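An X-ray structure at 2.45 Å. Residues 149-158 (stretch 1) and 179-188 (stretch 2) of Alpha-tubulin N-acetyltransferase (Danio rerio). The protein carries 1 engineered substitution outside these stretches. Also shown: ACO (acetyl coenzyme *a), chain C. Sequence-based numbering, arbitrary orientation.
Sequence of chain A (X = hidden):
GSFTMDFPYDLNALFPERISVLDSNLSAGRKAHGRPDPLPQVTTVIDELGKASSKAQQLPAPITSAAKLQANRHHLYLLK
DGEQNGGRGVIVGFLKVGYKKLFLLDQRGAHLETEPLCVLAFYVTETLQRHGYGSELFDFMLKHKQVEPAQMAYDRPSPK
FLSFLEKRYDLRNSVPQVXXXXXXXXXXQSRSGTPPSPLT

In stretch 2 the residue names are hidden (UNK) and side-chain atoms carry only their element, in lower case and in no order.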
# COMPACT_ATOMS: atom_id res chain seq x y z
N PRO A 149 -19.93 4.95 8.59
CA PRO A 149 -18.84 4.71 9.53
C PRO A 149 -19.10 3.48 10.43
O PRO A 149 -18.16 2.75 10.78
CB PRO A 149 -18.80 6.01 10.36
CG PRO A 149 -19.45 7.07 9.45
CD PRO A 149 -20.44 6.34 8.62
N ALA A 150 -20.36 3.25 10.78
CA ALA A 150 -20.70 2.10 11.65
C ALA A 150 -20.60 0.75 10.94
O ALA A 150 -20.49 -0.27 11.61
CB ALA A 150 -22.06 2.28 12.24
N GLN A 151 -20.54 0.73 9.61
CA GLN A 151 -20.45 -0.55 8.88
C GLN A 151 -19.05 -0.99 8.61
O GLN A 151 -18.84 -2.05 8.02
CB GLN A 151 -21.16 -0.47 7.52
CG GLN A 151 -22.64 -0.12 7.57
CD GLN A 151 -23.21 0.18 6.18
OE1 GLN A 151 -22.60 0.90 5.38
NE2 GLN A 151 -24.35 -0.43 5.87
N MET A 152 -18.07 -0.22 9.07
CA MET A 152 -16.69 -0.61 8.89
C MET A 152 -16.03 -0.99 10.20
O MET A 152 -16.57 -0.75 11.27
CB MET A 152 -15.90 0.50 8.22
CG MET A 152 -15.72 1.69 9.05
SD MET A 152 -14.59 2.81 8.19
CE MET A 152 -15.31 2.83 6.59
N ALA A 153 -14.88 -1.65 10.09
CA ALA A 153 -14.05 -1.99 11.24
C ALA A 153 -12.78 -1.11 11.28
O ALA A 153 -12.32 -0.60 10.26
CB ALA A 153 -13.65 -3.45 11.16
N TYR A 154 -12.25 -0.91 12.48
CA TYR A 154 -11.11 -0.04 12.64
C TYR A 154 -9.94 -0.79 13.27
O TYR A 154 -10.04 -1.33 14.37
CB TYR A 154 -11.51 1.18 13.48
CG TYR A 154 -12.62 1.97 12.82
CD1 TYR A 154 -12.34 3.02 11.94
CD2 TYR A 154 -13.96 1.63 13.02
CE1 TYR A 154 -13.37 3.74 11.32
CE2 TYR A 154 -14.99 2.33 12.40
CZ TYR A 154 -14.69 3.38 11.54
OH TYR A 154 -15.72 4.07 10.94
N ASP A 155 -8.84 -0.87 12.54
CA ASP A 155 -7.70 -1.65 12.98
C ASP A 155 -6.80 -0.86 13.95
O ASP A 155 -6.12 0.09 13.56
CB ASP A 155 -6.92 -2.03 11.75
CG ASP A 155 -5.81 -2.99 12.03
OD1 ASP A 155 -5.45 -3.26 13.19
OD2 ASP A 155 -5.30 -3.52 11.03
N ARG A 156 -6.79 -1.25 15.23
CA ARG A 156 -5.89 -0.62 16.20
C ARG A 156 -5.87 0.91 16.13
O ARG A 156 -4.82 1.53 16.01
CB ARG A 156 -4.47 -1.18 16.07
CG ARG A 156 -4.37 -2.70 16.27
CD ARG A 156 -2.94 -3.21 16.16
NE ARG A 156 -2.40 -3.08 14.81
CZ ARG A 156 -2.26 -4.09 13.95
NH1 ARG A 156 -2.65 -5.32 14.26
NH2 ARG A 156 -1.74 -3.85 12.74
N PRO A 157 -7.03 1.54 16.27
CA PRO A 157 -7.10 3.00 16.08
C PRO A 157 -6.43 3.73 17.23
O PRO A 157 -6.59 3.34 18.40
CB PRO A 157 -8.61 3.29 16.05
CG PRO A 157 -9.23 2.14 16.81
CD PRO A 157 -8.36 0.94 16.45
N SER A 158 -5.69 4.79 16.91
CA SER A 158 -5.03 5.60 17.93
C SER A 158 -6.07 6.39 18.75
O SER A 158 -7.24 6.53 18.37
CB SER A 158 -4.05 6.56 17.25
OG SER A 158 -4.74 7.54 16.49
N UNK A 179 -9.62 -9.32 18.78
CA UNK A 179 -8.71 -9.37 17.65
C UNK A 179 -8.12 -8.03 17.20
O UNK A 179 -7.68 -7.93 16.05
c UNK A 179 -10.41 -9.04 15.85
o UNK A 179 -10.73 -7.98 16.42
n UNK A 179 -10.91 -9.39 14.68
c UNK A 179 -9.44 -9.99 16.47
N UNK A 180 -8.09 -7.01 18.07
CA UNK A 180 -7.45 -5.71 17.73
C UNK A 180 -8.20 -4.78 16.79
O UNK A 180 -7.69 -3.70 16.47
o UNK A 180 -4.32 -7.41 17.71
n UNK A 180 -5.09 -6.05 19.32
c UNK A 180 -6.07 -5.92 17.12
c UNK A 180 -5.09 -6.53 18.08
N UNK A 181 -9.35 -5.20 16.30
CA UNK A 181 -10.19 -4.35 15.49
C UNK A 181 -11.30 -3.84 16.37
O UNK A 181 -11.71 -4.49 17.34
c UNK A 181 -8.82 -6.28 13.26
c UNK A 181 -7.90 -6.48 12.22
c UNK A 181 -9.79 -4.50 12.04
c UNK A 181 -10.77 -5.09 14.27
c UNK A 181 -8.89 -4.68 11.03
c UNK A 181 -9.78 -5.30 13.16
c UNK A 181 -7.95 -5.67 11.11
N UNK A 182 -11.73 -2.63 16.05
CA UNK A 182 -12.83 -2.01 16.73
C UNK A 182 -14.04 -1.89 15.78
O UNK A 182 -13.91 -1.53 14.61
c UNK A 182 -12.43 -0.63 17.25
c UNK A 182 -11.36 -0.79 18.30
c UNK A 182 -13.65 0.09 17.82
N UNK A 183 -15.19 -2.27 16.31
CA UNK A 183 -16.44 -2.16 15.60
C UNK A 183 -17.50 -1.66 16.57
O UNK A 183 -17.43 -1.92 17.78
c UNK A 183 -16.91 -3.49 14.99
c UNK A 183 -15.88 -4.02 14.03
c UNK A 183 -17.20 -4.48 16.06
N UNK A 184 -18.45 -0.90 16.04
CA UNK A 184 -19.46 -0.30 16.90
C UNK A 184 -20.82 -0.97 16.73
O UNK A 184 -21.05 -1.74 15.80
c UNK A 184 -15.88 3.34 17.55
c UNK A 184 -18.26 1.93 16.97
c UNK A 184 -18.09 2.55 18.20
c UNK A 184 -19.54 1.19 16.65
c UNK A 184 -17.23 1.97 16.04
c UNK A 184 -16.06 2.67 16.29
c UNK A 184 -16.90 3.25 18.50
N UNK A 185 -21.73 -0.66 17.65
CA UNK A 185 -23.02 -1.33 17.73
C UNK A 185 -23.72 -1.40 16.36
O UNK A 185 -24.18 -2.47 15.95
c UNK A 185 -23.90 -0.66 18.76
N UNK A 186 -23.72 -0.27 15.63
CA UNK A 186 -24.41 -0.12 14.36
C UNK A 186 -23.98 -1.11 13.30
O UNK A 186 -24.67 -1.30 12.30
N UNK A 187 -22.77 -1.64 13.46
CA UNK A 187 -22.18 -2.61 12.56
C UNK A 187 -23.09 -3.84 12.40
O UNK A 187 -23.14 -4.46 11.34
c UNK A 187 -20.20 -5.32 12.43
c UNK A 187 -20.81 -3.00 13.13
c UNK A 187 -18.38 -4.31 10.53
c UNK A 187 -18.55 -5.72 10.67
c UNK A 187 -20.03 -3.95 12.29
c UNK A 187 -19.13 -3.46 11.33
c UNK A 187 -19.45 -6.22 11.65
N UNK A 188 -23.83 -4.16 13.46
CA UNK A 188 -24.63 -5.40 13.50
C UNK A 188 -26.13 -5.25 13.18
O UNK A 188 -26.88 -4.53 13.85
c UNK A 188 -20.34 -7.43 15.47
c UNK A 188 -20.77 -6.21 16.00
c UNK A 188 -22.53 -7.77 14.56
c UNK A 188 -21.21 -8.20 14.76
c UNK A 188 -24.41 -6.09 14.85
c UNK A 188 -22.08 -5.79 15.80
c UNK A 188 -22.98 -6.56 15.08
N1A ACO C . -6.52 15.21 20.71
C2A ACO C . -7.80 14.70 20.68
N3A ACO C . -8.59 14.59 19.63
C4A ACO C . -8.06 15.09 18.44
C5A ACO C . -6.78 15.66 18.33
C6A ACO C . -6.01 15.70 19.54
N6A ACO C . -4.75 16.20 19.63
N7A ACO C . -6.58 16.06 16.97
C8A ACO C . -7.75 15.75 16.30
N9A ACO C . -8.66 15.16 17.20
C1B ACO C . -10.01 14.66 17.03
C2B ACO C . -11.02 15.32 17.96
O2B ACO C . -12.19 14.57 18.07
C3B ACO C . -11.31 16.60 17.06
O3B ACO C . -12.44 17.18 17.35
P3B ACO C . -12.27 18.60 18.51
O7A ACO C . -13.72 18.97 18.48
O8A ACO C . -11.78 17.84 19.72
O9A ACO C . -11.29 19.49 17.82
C4B ACO C . -11.35 16.00 15.68
O4B ACO C . -10.42 14.88 15.70
C5B ACO C . -10.97 17.08 14.66
O5B ACO C . -11.51 16.87 13.41
P1A ACO C . -10.50 17.04 12.10
O1A ACO C . -11.38 16.77 10.94
O2A ACO C . -9.66 18.30 12.25
O3A ACO C . -9.47 15.73 12.24
P2A ACO C . -7.94 15.83 11.93
O4A ACO C . -7.61 16.30 10.56
O5A ACO C . -7.08 16.22 13.08
O6A ACO C . -7.55 14.06 11.66
CBP ACO C . -6.66 12.19 12.81
CCP ACO C . -7.85 13.13 12.63
CDP ACO C . -6.91 11.14 13.90
CEP ACO C . -6.31 11.51 11.45
CAP ACO C . -5.46 13.12 13.20
OAP ACO C . -5.64 13.82 14.41
C9P ACO C . -4.08 12.41 13.07
O9P ACO C . -3.63 12.25 11.96
N8P ACO C . -3.26 11.86 13.99
C7P ACO C . -3.33 11.76 15.37
C6P ACO C . -2.35 10.61 15.92
C5P ACO C . -2.23 9.27 15.09
O5P ACO C . -1.17 8.61 15.07
N4P ACO C . -3.37 8.80 14.35
C3P ACO C . -3.45 7.52 13.53
C2P ACO C . -4.83 6.74 13.43
S1P ACO C . -4.98 4.86 13.95
C ACO C . -5.16 3.95 12.41
O ACO C . -4.76 4.48 11.44
CH3 ACO C . -6.37 3.06 12.27
O HOH W 1 -18.20 -0.21 13.22

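Position 179 carries two side-chain carbons, the second bearing one oxygen and one nitrogen, and touches nothing on stretch 1. It is Asn-179, whose amide oxygen OD1 accepts a hydrogen bond from the backbone N of position 181 (3.1 Å), linking it to the first strand residue.

Position 180 has the same atoms: two carbons, with one oxygen and one nitrogen on the second. Its CB lies 3.7 Å from Arg-156 CG, and its backbone O accepts a hydrogen bond from Arg-156 N (2.9 Å). This is Asn-180. Its phi of 76° is positive, a region asparagine tolerates better than most residues, and its polar amide suits an exposed site, with OD1 at the edge of the Arg-156 guanidinium.

At 181 one carbon leads to a six-carbon ring without a hydroxyl oxygen. Ring carbons lie 4.1 Å from Ala-153 CB and 3.4 Å from Asp-155 CB. The residue is Phe-181, and these atoms are CD2 and CE2. Ala-153 CB packs against the flat ring, and Asp-155 CG lies over one face.

Three carbons at 182, one carrying the other two, place CB 4.3 Å from Tyr-154 CB and a branch carbon 3.9 Å from Pro-157 CG. This is Val-182, whose beta-branched chain suits a strand; the branch carbon is CG2.

Position 183 repeats that three-carbon fork, with a branch carbon 3.7 Å from Ala-153 CB. It is Val-183, its apolar chain suited to a buried position.

A carbon and a six-carbon ring at 184 bring a ring carbon 4.0 Å from Tyr-154 CD2. This is Phe-184, meeting Tyr-154 through CE2, an apolar contact suited to a buried ring.

A single carbon at 185 makes no contact across the stretches. It is Ala-185, whose small methyl, pointing away, is readily accommodated in the 3-10 turn.

Position 186 has no side-chain atoms: Gly-186. An ideal CB would lie 2.8 Å from Ala-150 CB, a clash that glycine avoids.

Another carbon and six-carbon ring, at 187, put ring carbons 3.4 Å from Gln-151 O and 3.7 Å from Met-152 O. This is Phe-187, packing along the backbone through CE1 and CD1 respectively.

The same atoms at 188 stay at least 7.1 Å from stretch 1. This is Phe-188; its CA-to-CB bond points away, and no contact with stretch 1 accounts for its ring.

The contact centres on a short antiparallel pairing. Tyr-154 N donates to Val-182 O (2.8 Å) and Val-182 N to Tyr-154 O (2.7 Å), while Asp-155 pairs with Phe-181 without such bonds. Beyond this ladder, one water links the two stretches, donating to Ala-150 O (2.8 Å) and Met-152 O (2.6 Å) and accepting from Phe-184 N (2.9 Å). Backbone bonds thus set the register, and apolar side chains fill the space around it.

Stretch 2, residues 179-188: NNFVVFAGFF
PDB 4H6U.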